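Local coordinates for protein nucleoside kinase (Methanococcus jannaschii, PDB 2C4E) that catalyses the ATP-dependent phosphorylation of nucleosides, chiefly inosine, guanosine and cytidine, to nucleoside monophosphates, with magnesium or manganese as cofactor, at residues A[131-136]-A[255-260]; A[232-237]-A[294-299]; A[191-196]-A[202-207]. All coordinates share one frame; numbering follows the deposited sequence.

Contact 1 (A[131-136]-A[255-260])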
ATOM      1  N   THR A 131     -20.341 -29.817  -4.755  1.00 22.52           N
ATOM      2  CA  THR A 131     -19.923 -29.520  -6.116  1.00 22.66           C
ATOM      3  C   THR A 131     -19.124 -30.656  -6.758  1.00 22.62           C
ATOM      4  O   THR A 131     -18.592 -31.517  -6.079  1.00 22.85           O
ATOM      5  CB  THR A 131     -19.065 -28.243  -6.107  1.00 23.09           C
ATOM      6  OG1 THR A 131     -18.108 -28.309  -5.034  1.00 22.47           O
ATOM      7  CG2 THR A 131     -19.931 -27.029  -5.802  1.00 23.95           C
ATOM      8  N   GLU A 132     -19.038 -30.646  -8.082  1.00 21.85           N
ATOM      9  CA  GLU A 132     -18.258 -31.657  -8.791  1.00 22.37           C
ATOM     10  C   GLU A 132     -16.769 -31.527  -8.521  1.00 21.50           C
ATOM     11  O   GLU A 132     -16.084 -32.530  -8.452  1.00 21.95           O
ATOM     12  CB  GLU A 132     -18.510 -31.588 -10.289  1.00 22.94           C
ATOM     13  CG  GLU A 132     -19.797 -32.308 -10.652  1.00 26.65           C
ATOM     14  CD  GLU A 132     -20.224 -32.149 -12.084  1.00 29.93           C
ATOM     15  OE1 GLU A 132     -19.371 -31.853 -12.947  1.00 30.52           O
ATOM     16  OE2 GLU A 132     -21.433 -32.364 -12.330  1.00 33.83           O
ATOM     17  N   ILE A 133     -16.292 -30.290  -8.435  1.00 21.44           N
ATOM     18  CA  ILE A 133     -14.872 -29.997  -8.183  1.00 20.64           C
ATOM     19  C   ILE A 133     -14.737 -28.975  -7.082  1.00 20.72           C
ATOM     20  O   ILE A 133     -15.476 -27.997  -7.044  1.00 21.12           O
ATOM     21  CB  ILE A 133     -14.157 -29.460  -9.442  1.00 21.36           C
ATOM     22  CG1 ILE A 133     -14.323 -30.438 -10.599  1.00 20.20           C
ATOM     23  CG2 ILE A 133     -12.686 -29.193  -9.115  1.00 22.14           C
ATOM     24  CD1 ILE A 133     -13.609 -30.013 -11.866  1.00 21.43           C
ATOM     25  N   VAL A 134     -13.821 -29.230  -6.162  1.00 20.73           N
ATOM     26  CA  VAL A 134     -13.396 -28.255  -5.183  1.00 20.50           C
ATOM     27  C   VAL A 134     -11.977 -27.862  -5.582  1.00 21.31           C
ATOM     28  O   VAL A 134     -11.052 -28.687  -5.529  1.00 21.40           O
ATOM     29  CB  VAL A 134     -13.431 -28.857  -3.762  1.00 20.50           C
ATOM     30  CG1 VAL A 134     -12.801 -27.928  -2.771  1.00 21.33           C
ATOM     31  CG2 VAL A 134     -14.876 -29.187  -3.380  1.00 21.54           C
ATOM     32  N   HIS A 135     -11.804 -26.608  -5.988  1.00 21.16           N
ATOM     33  CA  HIS A 135     -10.506 -26.102  -6.390  1.00 21.50           C
ATOM     34  C   HIS A 135      -9.931 -25.250  -5.273  1.00 21.46           C
ATOM     35  O   HIS A 135     -10.574 -24.300  -4.819  1.00 21.39           O
ATOM     36  CB  HIS A 135     -10.604 -25.274  -7.664  1.00 21.69           C
ATOM     37  CG  HIS A 135      -9.307 -24.654  -8.052  1.00 23.69           C
ATOM     38  ND1 HIS A 135      -8.238 -25.393  -8.503  1.00 24.91           N
ATOM     39  CD2 HIS A 135      -8.891 -23.366  -8.013  1.00 27.07           C
ATOM     40  CE1 HIS A 135      -7.212 -24.587  -8.711  1.00 28.08           C
ATOM     41  NE2 HIS A 135      -7.590 -23.349  -8.447  1.00 28.26           N
ATOM     42  N   ILE A 136      -8.721 -25.616  -4.860  1.00 20.80           N
ATOM     43  CA  ILE A 136      -8.039 -25.074  -3.703  1.00 21.72           C
ATOM     44  C   ILE A 136      -6.858 -24.269  -4.204  1.00 21.96           C
ATOM     45  O   ILE A 136      -5.868 -24.813  -4.674  1.00 22.56           O
ATOM     46  CB  ILE A 136      -7.572 -26.194  -2.787  1.00 21.94           C
ATOM     47  CG1 ILE A 136      -8.796 -26.948  -2.283  1.00 21.90           C
ATOM     48  CG2 ILE A 136      -6.765 -25.594  -1.616  1.00 22.62           C
ATOM     49  CD1 ILE A 136      -8.493 -28.238  -1.531  1.00 22.44           C
ATOM     50  N   SER A 255     -13.374 -25.649 -16.077  1.00 20.27           N
ATOM     51  CA  SER A 255     -14.672 -25.418 -16.711  1.00 20.37           C
ATOM     52  C   SER A 255     -14.916 -26.431 -17.827  1.00 20.28           C
ATOM     53  O   SER A 255     -15.999 -27.013 -17.947  1.00 20.04           O
ATOM     54  CB  SER A 255     -14.779 -23.992 -17.262  1.00 20.86           C
ATOM     55  OG  SER A 255     -14.773 -23.028 -16.213  1.00 21.15           O
ATOM     56  N   ALA A 256     -13.893 -26.627 -18.654  1.00 20.16           N
ATOM     57  CA  ALA A 256     -13.938 -27.614 -19.721  1.00 19.47           C
ATOM     58  C   ALA A 256     -14.133 -29.000 -19.153  1.00 19.86           C
ATOM     59  O   ALA A 256     -14.881 -29.809 -19.703  1.00 19.40           O
ATOM     60  CB  ALA A 256     -12.683 -27.559 -20.537  1.00 19.00           C
ATOM     61  N   TYR A 257     -13.488 -29.284 -18.027  1.00 19.42           N
ATOM     62  CA  TYR A 257     -13.646 -30.594 -17.436  1.00 20.22           C
ATOM     63  C   TYR A 257     -15.090 -30.849 -17.018  1.00 20.61           C
ATOM     64  O   TYR A 257     -15.665 -31.913 -17.346  1.00 21.64           O
ATOM     65  CB  TYR A 257     -12.678 -30.811 -16.271  1.00 20.40           C
ATOM     66  CG  TYR A 257     -12.714 -32.234 -15.822  1.00 21.55           C
ATOM     67  CD1 TYR A 257     -11.914 -33.180 -16.434  1.00 25.72           C
ATOM     68  CD2 TYR A 257     -13.591 -32.652 -14.830  1.00 22.42           C
ATOM     69  CE1 TYR A 257     -11.958 -34.515 -16.047  1.00 27.42           C
ATOM     70  CE2 TYR A 257     -13.634 -33.969 -14.433  1.00 24.80           C
ATOM     71  CZ  TYR A 257     -12.821 -34.896 -15.051  1.00 26.27           C
ATOM     72  OH  TYR A 257     -12.866 -36.223 -14.664  1.00 29.40           O
ATOM     73  N   VAL A 258     -15.693 -29.888 -16.322  1.00 21.41           N
ATOM     74  CA  VAL A 258     -17.086 -29.996 -15.885  1.00 22.32           C
ATOM     75  C   VAL A 258     -18.015 -30.085 -17.079  1.00 22.26           C
ATOM     76  O   VAL A 258     -19.056 -30.787 -17.038  1.00 21.99           O
ATOM     77  CB  VAL A 258     -17.475 -28.825 -14.933  1.00 22.89           C
ATOM     78  CG1 VAL A 258     -19.001 -28.752 -14.692  1.00 25.63           C
ATOM     79  CG2 VAL A 258     -16.724 -28.992 -13.628  1.00 23.90           C
ATOM     80  N   LYS A 259     -17.641 -29.408 -18.164  1.00 21.40           N
ATOM     81  CA  LYS A 259     -18.433 -29.437 -19.393  1.00 21.72           C
ATOM     82  C   LYS A 259     -18.251 -30.747 -20.180  1.00 21.67           C
ATOM     83  O   LYS A 259     -18.929 -30.964 -21.185  1.00 21.83           O
ATOM     84  CB  LYS A 259     -18.110 -28.234 -20.271  1.00 21.64           C
ATOM     85  CG  LYS A 259     -18.716 -26.938 -19.765  1.00 24.34           C
ATOM     86  CD  LYS A 259     -18.298 -25.741 -20.594  1.00 26.19           C
ATOM     87  CE  LYS A 259     -18.953 -24.472 -20.070  1.00 29.79           C
ATOM     88  NZ  LYS A 259     -19.472 -23.585 -21.138  1.00 33.46           N
ATOM     89  N   GLY A 260     -17.336 -31.606 -19.739  1.00 21.52           N
ATOM     90  CA  GLY A 260     -17.284 -32.992 -20.190  1.00 21.22           C
ATOM     91  C   GLY A 260     -16.340 -33.278 -21.338  1.00 21.01           C
ATOM     92  O   GLY A 260     -16.497 -34.266 -22.057  1.00 21.32           O
TER
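Strand 131-136 of the central ribokinase-fold sheet meets the last turn of helix 245-258 through Glu132 and Ile133 on one side and Tyr257 and Val258 on the other. The contact is van der Waals throughout, part apolar and part carboxylate against methyl. Ile133 brings its CD1 methyl to Val258, 3.7 Å from CG2, and the two side chains run past each other in opposite directions. The same CD1 lies 4.0 Å from CD2 of Tyr257, set obliquely to the ring. In Ile133, CG1 stands beside the backbone N (chi1 -55°) and the chain is extended beyond it (chi2 -178°). This carries CD1 out from the strand to the helix. Val258 also meets the carboxylate of Glu132: OE1 is 3.6 Å from CG1 and 4.0 Å from CG2. The acid thus lies against the fork of the valine without a polar bond to it. The helix closes just after the contact in a Schellman motif. Gly260, with positive phi, gives its N to Tyr257 O at 2.9 Å and more weakly to Ala256 O. Strand 131-136 sits between two sheet neighbours: Ile133 and His135 bond through the backbone to Thr9, while Glu132 and Val134 bond to Leu156. On the helix side, Tyr257 meets Phe182 edge-to-face and packs on Leu263 and Cys266 of helix 263-277.

Contact 2 (A[232-237]-A[294-299])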
ATOM      1  N   PRO A 232       0.035 -26.403 -26.580  1.00 25.39           N
ATOM      2  CA  PRO A 232       0.760 -25.195 -26.966  1.00 26.54           C
ATOM      3  C   PRO A 232       0.218 -23.966 -26.255  1.00 27.69           C
ATOM      4  O   PRO A 232      -0.898 -23.971 -25.706  1.00 27.68           O
ATOM      5  CB  PRO A 232       0.531 -25.098 -28.487  1.00 26.67           C
ATOM      6  CG  PRO A 232      -0.242 -26.319 -28.877  1.00 26.77           C
ATOM      7  CD  PRO A 232      -0.859 -26.867 -27.656  1.00 25.36           C
ATOM      8  N   CYS A 233       1.047 -22.934 -26.223  1.00 28.92           N
ATOM      9  CA  CYS A 233       0.612 -21.609 -25.840  1.00 30.83           C
ATOM     10  C   CYS A 233      -0.225 -21.053 -26.989  1.00 31.38           C
ATOM     11  O   CYS A 233       0.090 -21.294 -28.152  1.00 30.90           O
ATOM     12  CB  CYS A 233       1.831 -20.724 -25.598  1.00 31.28           C
ATOM     13  SG  CYS A 233       1.432 -19.093 -24.945  1.00 36.18           S
ATOM     14  N   ILE A 234      -1.297 -20.338 -26.661  1.00 32.58           N
ATOM     15  CA  ILE A 234      -2.156 -19.716 -27.662  1.00 33.91           C
ATOM     16  C   ILE A 234      -1.795 -18.238 -27.720  1.00 35.04           C
ATOM     17  O   ILE A 234      -1.845 -17.540 -26.709  1.00 35.01           O
ATOM     18  CB  ILE A 234      -3.656 -19.907 -27.312  1.00 33.85           C
ATOM     19  CG1 ILE A 234      -4.039 -21.395 -27.353  1.00 33.92           C
ATOM     20  CG2 ILE A 234      -4.542 -19.092 -28.252  1.00 33.89           C
ATOM     21  CD1 ILE A 234      -4.129 -22.002 -28.751  1.00 34.28           C
ATOM     22  N   LYS A 235      -1.421 -17.770 -28.906  1.00 36.11           N
ATOM     23  CA  LYS A 235      -0.977 -16.387 -29.085  1.00 36.69           C
ATOM     24  C   LYS A 235      -2.083 -15.379 -28.754  1.00 37.57           C
ATOM     25  O   LYS A 235      -3.202 -15.466 -29.273  1.00 38.43           O
ATOM     26  CB  LYS A 235      -0.481 -16.160 -30.517  1.00 36.68           C
ATOM     27  CG  LYS A 235       0.800 -16.909 -30.855  0.20 36.51           C
ATOM     28  CD  LYS A 235       1.441 -16.375 -32.129  0.20 36.31           C
ATOM     29  CE  LYS A 235       2.576 -17.270 -32.601  0.20 36.19           C
ATOM     30  NZ  LYS A 235       3.523 -16.552 -33.503  0.20 36.21           N
ATOM     31  N   ALA A 236      -1.757 -14.434 -27.875  1.00 38.27           N
ATOM     32  CA  ALA A 236      -2.655 -13.330 -27.543  1.00 38.49           C
ATOM     33  C   ALA A 236      -2.447 -12.190 -28.540  1.00 38.71           C
ATOM     34  O   ALA A 236      -1.579 -12.269 -29.413  1.00 39.21           O
ATOM     35  CB  ALA A 236      -2.395 -12.853 -26.122  1.00 38.35           C
ATOM     36  N   GLY A 237      -3.244 -11.133 -28.405  1.00 38.90           N
ATOM     37  CA  GLY A 237      -3.123  -9.955 -29.247  1.00 39.05           C
ATOM     38  C   GLY A 237      -1.936  -9.088 -28.856  1.00 39.09           C
ATOM     39  O   GLY A 237      -1.129  -8.715 -29.706  1.00 39.15           O
ATOM     40  N   VAL A 294     -13.686 -20.706 -27.555  1.00 23.53           N
ATOM     41  CA  VAL A 294     -13.754 -21.726 -28.601  1.00 23.80           C
ATOM     42  C   VAL A 294     -13.349 -21.116 -29.945  1.00 24.44           C
ATOM     43  O   VAL A 294     -12.601 -21.729 -30.708  1.00 24.45           O
ATOM     44  CB  VAL A 294     -15.159 -22.390 -28.659  1.00 23.79           C
ATOM     45  CG1 VAL A 294     -15.273 -23.326 -29.854  1.00 24.18           C
ATOM     46  CG2 VAL A 294     -15.421 -23.157 -27.359  1.00 23.78           C
ATOM     47  N   GLU A 295     -13.806 -19.897 -30.211  1.00 24.61           N
ATOM     48  CA  GLU A 295     -13.501 -19.204 -31.464  1.00 25.90           C
ATOM     49  C   GLU A 295     -12.005 -18.961 -31.637  1.00 26.64           C
ATOM     50  O   GLU A 295     -11.471 -19.068 -32.740  1.00 26.50           O
ATOM     51  CB  GLU A 295     -14.255 -17.872 -31.518  1.00 26.25           C
ATOM     52  CG  GLU A 295     -14.219 -17.152 -32.855  1.00 27.72           C
ATOM     53  CD  GLU A 295     -14.917 -15.801 -32.803  1.00 29.62           C
ATOM     54  OE1 GLU A 295     -14.954 -15.188 -31.714  1.00 31.19           O
ATOM     55  OE2 GLU A 295     -15.430 -15.352 -33.848  1.00 32.62           O
ATOM     56  N   ARG A 296     -11.322 -18.641 -30.543  1.00 28.26           N
ATOM     57  CA  ARG A 296      -9.901 -18.328 -30.625  1.00 29.07           C
ATOM     58  C   ARG A 296      -9.066 -19.572 -30.901  1.00 30.08           C
ATOM     59  O   ARG A 296      -8.113 -19.505 -31.672  1.00 30.59           O
ATOM     60  CB  ARG A 296      -9.411 -17.630 -29.364  1.00 28.87           C
ATOM     61  CG  ARG A 296      -8.005 -17.132 -29.502  1.00 28.75           C
ATOM     62  CD  ARG A 296      -7.594 -16.176 -28.439  1.00 28.53           C
ATOM     63  NE  ARG A 296      -7.990 -14.805 -28.738  1.00 27.90           N
ATOM     64  CZ  ARG A 296      -7.619 -13.761 -28.004  1.00 27.36           C
ATOM     65  NH1 ARG A 296      -6.847 -13.943 -26.946  1.00 25.92           N
ATOM     66  NH2 ARG A 296      -8.003 -12.533 -28.337  1.00 27.86           N
ATOM     67  N   LEU A 297      -9.435 -20.699 -30.293  1.00 31.27           N
ATOM     68  CA  LEU A 297      -8.814 -21.992 -30.590  1.00 32.38           C
ATOM     69  C   LEU A 297      -9.042 -22.438 -32.026  1.00 33.71           C
ATOM     70  O   LEU A 297      -8.248 -23.196 -32.571  1.00 33.43           O
ATOM     71  CB  LEU A 297      -9.362 -23.090 -29.672  1.00 32.65           C
ATOM     72  CG  LEU A 297      -8.820 -23.215 -28.255  0.20 32.23           C
ATOM     73  CD1 LEU A 297      -9.549 -24.342 -27.538  0.20 31.72           C
ATOM     74  CD2 LEU A 297      -7.316 -23.453 -28.259  0.20 32.08           C
ATOM     75  N   GLU A 298     -10.150 -21.996 -32.615  1.00 35.33           N
ATOM     76  CA  GLU A 298     -10.485 -22.347 -33.987  1.00 36.71           C
ATOM     77  C   GLU A 298      -9.499 -21.680 -34.944  1.00 37.68           C
ATOM     78  O   GLU A 298      -9.248 -22.198 -36.028  1.00 38.19           O
ATOM     79  CB  GLU A 298     -11.925 -21.931 -34.317  1.00 36.72           C
ATOM     80  CG  GLU A 298     -12.464 -22.517 -35.618  1.00 37.22           C
ATOM     81  CD  GLU A 298     -13.830 -21.967 -35.997  0.20 37.28           C
ATOM     82  OE1 GLU A 298     -14.372 -21.120 -35.252  0.20 37.39           O
ATOM     83  OE2 GLU A 298     -14.366 -22.383 -37.045  0.20 37.26           O
ATOM     84  N   LYS A 299      -8.950 -20.534 -34.531  1.00 38.88           N
ATOM     85  CA  LYS A 299      -7.915 -19.824 -35.293  1.00 39.83           C
ATOM     86  C   LYS A 299      -6.488 -20.351 -35.064  1.00 40.50           C
ATOM     87  O   LYS A 299      -5.655 -20.270 -35.969  1.00 40.81           O
ATOM     88  CB  LYS A 299      -7.936 -18.326 -34.956  1.00 39.98           C
ATOM     89  CG  LYS A 299      -9.208 -17.594 -35.358  1.00 40.38           C
ATOM     90  CD  LYS A 299      -8.903 -16.330 -36.165  1.00 41.22           C
ATOM     91  CE  LYS A 299     -10.154 -15.766 -36.819  0.20 41.10           C
ATOM     92  NZ  LYS A 299      -9.890 -14.468 -37.499  0.20 41.14           N
TER
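Ile234 is the first residue of loop 232-237 to touch helix 290-299, and it does so with two branches. Its CD1 methyl comes to 3.5 Å from CD2 of Leu297. CD2 of Leu297 also lies 4.0 Å from CG1 of Ile234, and the two side chains cross at about a right angle. The isoleucine is folded at its second torsion (chi2 -73°), which turns CD1 aside instead of extending it straight from CB. The other branch, CG2, lies 4.2 Å from CG of Arg296, against the aliphatic part of the arginine. At Ala236 the backbone makes the approach: CA is 4.3 Å from NH1 of Arg296 and oblique to the guanidinium, while the methyl points away. Arg296 bends at chi3 (-85°), and its head then lies beside the loop. Gly237 ends the segment, and its N donates to OE2 of Glu279, which also forms a salt bridge with NH1 of Arg296. The same NH1 bonds to Ser275 OG, and Arg296 makes a cation-pi contact with Phe276. Across the two segments the touch is van der Waals: apolar carbons meet at Ile234, and the backbone CA of Ala236 lies beside the guanidinium. A polar link between loop and helix runs through Glu279, which probably offsets the arginine's charge while also holding the loop backbone.

Contact 3 (A[191-196]-A[202-207])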
ATOM      1  N   GLU A 191       9.586 -27.999 -10.087  1.00 21.01           N
ATOM      2  CA  GLU A 191      10.956 -28.439  -9.866  1.00 20.86           C
ATOM      3  C   GLU A 191      11.216 -28.389  -8.357  1.00 20.83           C
ATOM      4  O   GLU A 191      11.865 -29.274  -7.814  1.00 21.58           O
ATOM      5  CB  GLU A 191      11.990 -27.645 -10.728  1.00 20.83           C
ATOM      6  CG  GLU A 191      11.826 -27.926 -12.241  1.00 21.76           C
ATOM      7  CD  GLU A 191      12.802 -27.183 -13.187  1.00 26.28           C
ATOM      8  OE1 GLU A 191      13.536 -26.257 -12.774  1.00 21.26           O
ATOM      9  OE2 GLU A 191      12.843 -27.529 -14.400  1.00 27.68           O
ATOM     10  N   ARG A 192      10.679 -27.377  -7.674  1.00 20.53           N
ATOM     11  CA  ARG A 192      10.970 -27.198  -6.249  1.00 21.28           C
ATOM     12  C   ARG A 192      10.285 -28.278  -5.433  1.00 21.53           C
ATOM     13  O   ARG A 192      10.881 -28.850  -4.514  1.00 20.22           O
ATOM     14  CB  ARG A 192      10.529 -25.812  -5.777  1.00 22.06           C
ATOM     15  CG  ARG A 192      10.429 -25.643  -4.259  1.00 23.95           C
ATOM     16  CD  ARG A 192      10.822 -24.259  -3.761  0.20 24.56           C
ATOM     17  NE  ARG A 192      10.795 -24.178  -2.302  0.20 25.71           N
ATOM     18  CZ  ARG A 192      11.112 -23.098  -1.594  0.20 26.08           C
ATOM     19  NH1 ARG A 192      11.495 -21.976  -2.196  0.20 26.66           N
ATOM     20  NH2 ARG A 192      11.046 -23.138  -0.269  0.20 26.41           N
ATOM     21  N   ALA A 193       9.032 -28.543  -5.789  1.00 21.67           N
ATOM     22  CA  ALA A 193       8.222 -29.561  -5.139  1.00 21.75           C
ATOM     23  C   ALA A 193       8.848 -30.932  -5.357  1.00 21.89           C
ATOM     24  O   ALA A 193       8.900 -31.735  -4.428  1.00 22.36           O
ATOM     25  CB  ALA A 193       6.796 -29.550  -5.665  1.00 22.65           C
ATOM     26  N   SER A 194       9.345 -31.178  -6.568  1.00 21.68           N
ATOM     27  CA  SER A 194       9.896 -32.487  -6.926  1.00 21.61           C
ATOM     28  C   SER A 194      11.196 -32.747  -6.191  1.00 21.75           C
ATOM     29  O   SER A 194      11.454 -33.863  -5.734  1.00 21.56           O
ATOM     30  CB  SER A 194      10.093 -32.599  -8.438  1.00 21.51           C
ATOM     31  OG  SER A 194       8.861 -32.433  -9.131  1.00 20.27           O
ATOM     32  N   ASN A 195      12.023 -31.709  -6.068  1.00 22.21           N
ATOM     33  CA  ASN A 195      13.260 -31.797  -5.294  1.00 22.39           C
ATOM     34  C   ASN A 195      12.944 -32.037  -3.814  1.00 22.56           C
ATOM     35  O   ASN A 195      13.561 -32.879  -3.166  1.00 22.99           O
ATOM     36  CB  ASN A 195      14.103 -30.520  -5.499  1.00 22.19           C
ATOM     37  CG  ASN A 195      15.474 -30.592  -4.834  1.00 24.99           C
ATOM     38  OD1 ASN A 195      15.795 -29.776  -3.966  1.00 29.43           O
ATOM     39  ND2 ASN A 195      16.300 -31.539  -5.260  1.00 26.61           N
ATOM     40  N   LEU A 196      11.945 -31.338  -3.285  1.00 23.15           N
ATOM     41  CA  LEU A 196      11.568 -31.509  -1.882  1.00 23.34           C
ATOM     42  C   LEU A 196      11.042 -32.920  -1.590  1.00 23.54           C
ATOM     43  O   LEU A 196      11.417 -33.530  -0.585  1.00 23.47           O
ATOM     44  CB  LEU A 196      10.546 -30.456  -1.467  1.00 23.99           C
ATOM     45  CG  LEU A 196      10.052 -30.496  -0.015  1.00 24.70           C
ATOM     46  CD1 LEU A 196      11.162 -30.178   0.973  1.00 26.87           C
ATOM     47  CD2 LEU A 196       8.872 -29.542   0.154  1.00 26.76           C
ATOM     48  N   ASP A 202       6.225 -40.088 -12.244  1.00 23.94           N
ATOM     49  CA  ASP A 202       5.483 -41.313 -11.946  1.00 24.07           C
ATOM     50  C   ASP A 202       5.075 -41.379 -10.473  1.00 23.69           C
ATOM     51  O   ASP A 202       4.030 -41.959 -10.145  1.00 22.15           O
ATOM     52  CB  ASP A 202       6.291 -42.556 -12.342  1.00 24.68           C
ATOM     53  CG  ASP A 202       6.271 -42.819 -13.841  1.00 26.64           C
ATOM     54  OD1 ASP A 202       6.863 -43.823 -14.271  1.00 30.37           O
ATOM     55  OD2 ASP A 202       5.697 -42.087 -14.671  1.00 32.01           O
ATOM     56  N   ASP A 203       5.894 -40.798  -9.592  1.00 22.87           N
ATOM     57  CA  ASP A 203       5.518 -40.683  -8.178  1.00 22.88           C
ATOM     58  C   ASP A 203       4.289 -39.810  -7.951  1.00 22.08           C
ATOM     59  O   ASP A 203       3.461 -40.140  -7.116  1.00 21.83           O
ATOM     60  CB  ASP A 203       6.673 -40.165  -7.333  1.00 23.04           C
ATOM     61  CG  ASP A 203       7.889 -41.055  -7.418  1.00 23.95           C
ATOM     62  OD1 ASP A 203       7.845 -42.186  -6.884  1.00 24.16           O
ATOM     63  OD2 ASP A 203       8.932 -40.722  -8.017  1.00 22.65           O
ATOM     64  N   TYR A 204       4.188 -38.681  -8.649  1.00 21.42           N
ATOM     65  CA  TYR A 204       2.958 -37.894  -8.594  1.00 21.81           C
ATOM     66  C   TYR A 204       1.787 -38.709  -9.071  1.00 22.36           C
ATOM     67  O   TYR A 204       0.701 -38.646  -8.483  1.00 21.85           O
ATOM     68  CB  TYR A 204       3.043 -36.651  -9.460  1.00 21.25           C
ATOM     69  CG  TYR A 204       3.972 -35.611  -8.927  1.00 21.66           C
ATOM     70  CD1 TYR A 204       5.274 -35.510  -9.407  1.00 21.40           C
ATOM     71  CD2 TYR A 204       3.557 -34.706  -7.963  1.00 21.54           C
ATOM     72  CE1 TYR A 204       6.139 -34.548  -8.930  1.00 22.59           C
ATOM     73  CE2 TYR A 204       4.407 -33.733  -7.484  1.00 21.31           C
ATOM     74  CZ  TYR A 204       5.706 -33.658  -7.969  1.00 21.10           C
ATOM     75  OH  TYR A 204       6.563 -32.681  -7.508  1.00 20.96           O
ATOM     76  N   LEU A 205       1.985 -39.457 -10.145  1.00 22.32           N
ATOM     77  CA  LEU A 205       0.862 -40.145 -10.782  1.00 23.41           C
ATOM     78  C   LEU A 205       0.381 -41.368 -10.000  1.00 23.68           C
ATOM     79  O   LEU A 205      -0.679 -41.903 -10.298  1.00 23.98           O
ATOM     80  CB  LEU A 205       1.214 -40.536 -12.216  1.00 24.00           C
ATOM     81  CG  LEU A 205       1.420 -39.351 -13.164  1.00 25.63           C
ATOM     82  CD1 LEU A 205       1.998 -39.842 -14.482  0.20 24.78           C
ATOM     83  CD2 LEU A 205       0.132 -38.614 -13.388  1.00 26.62           C
ATOM     84  N   GLU A 206       1.159 -41.820  -9.015  1.00 24.24           N
ATOM     85  CA  GLU A 206       0.662 -42.826  -8.074  1.00 24.99           C
ATOM     86  C   GLU A 206      -0.358 -42.201  -7.115  1.00 24.68           C
ATOM     87  O   GLU A 206      -1.121 -42.906  -6.480  1.00 25.81           O
ATOM     88  CB  GLU A 206       1.805 -43.466  -7.282  1.00 25.24           C
ATOM     89  CG  GLU A 206       2.627 -44.443  -8.108  1.00 28.43           C
ATOM     90  CD  GLU A 206       3.826 -45.004  -7.357  1.00 31.66           C
ATOM     91  OE1 GLU A 206       3.835 -44.954  -6.107  1.00 35.92           O
ATOM     92  OE2 GLU A 206       4.766 -45.501  -8.009  1.00 36.40           O
ATOM     93  N   ARG A 207      -0.365 -40.877  -7.022  1.00 23.72           N
ATOM     94  CA  ARG A 207      -1.202 -40.174  -6.063  1.00 23.32           C
ATOM     95  C   ARG A 207      -2.319 -39.348  -6.687  1.00 22.87           C
ATOM     96  O   ARG A 207      -3.369 -39.228  -6.087  1.00 23.10           O
ATOM     97  CB  ARG A 207      -0.332 -39.290  -5.204  1.00 22.93           C
ATOM     98  CG  ARG A 207       0.585 -40.125  -4.328  1.00 24.25           C
ATOM     99  CD  ARG A 207       1.805 -39.423  -3.849  1.00 24.82           C
ATOM    100  NE  ARG A 207       2.577 -40.258  -2.928  1.00 24.29           N
ATOM    101  CZ  ARG A 207       3.533 -41.127  -3.284  1.00 23.71           C
ATOM    102  NH1 ARG A 207       3.872 -41.311  -4.563  1.00 21.99           N
ATOM    103  NH2 ARG A 207       4.172 -41.815  -2.343  1.00 23.84           N
TER
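Tyr204 OH donates a hydrogen bond to Ser194 OG at 2.8 Å, the one hydrogen bond between segments 191-196 and 202-207. The serine oxygen lies at the edge of the tyrosine ring, in its plane, 3.5 Å from CE1. Ser194 sets OG beside its own backbone N (chi1 -60°), where it also bonds to Phe190 O one turn back. The hydroxyl is therefore tied to both its own helix and the neighbouring one. Within 202-207, Arg207 NH1 bonds to Asp203 O at 2.8 Å, the oxygen lying close to the guanidinium plane. NE of Arg207 forms a salt bridge with Glu178. Van der Waals contact adds to these bonds: the phenol oxygen of Tyr204 is 3.6 Å from the CB methyl of Ala193. Aromatic and apolar groups pack on the ring. Phe199 meets it edge-to-face, Phe190 meets it with the planes at about 35°, and Leu183 and Met185 touch it from strand 182-186. A phenylalanine in place of Tyr204 would probably leave Ser194 OG without its donor from the second helix and tie the two helices less firmly. The arrangement is two successive short helices in the connection from strand 182-186 to its parallel neighbour 210-214, a beta-alpha-beta crossover of the ribokinase-fold sheet, held together by a bond from a buried tyrosine to a serine.

In the fold
From the N terminus, the first contact segment is strand 131-136, inside the central sheet. Contact 1 closes a long loop from there to the end of helix 245-258. Within that loop lies the whole of contact 3, a short closure between helices 187-197 and 201-205. Contact 2 opens later, at 232-237, after strand 228-231, outermost in this chain's sheet, and closes on the C-terminal helix 290-299. Its segments alternate with those of contact 1, so these two loops cross. Contacts 2 and 3 are in series. None touch; the centres of contacts 2 and 3 are about 30 Å apart. Together they tie the central sheet, the helices linking strands 182-186 and 210-214, and the C-terminal helix.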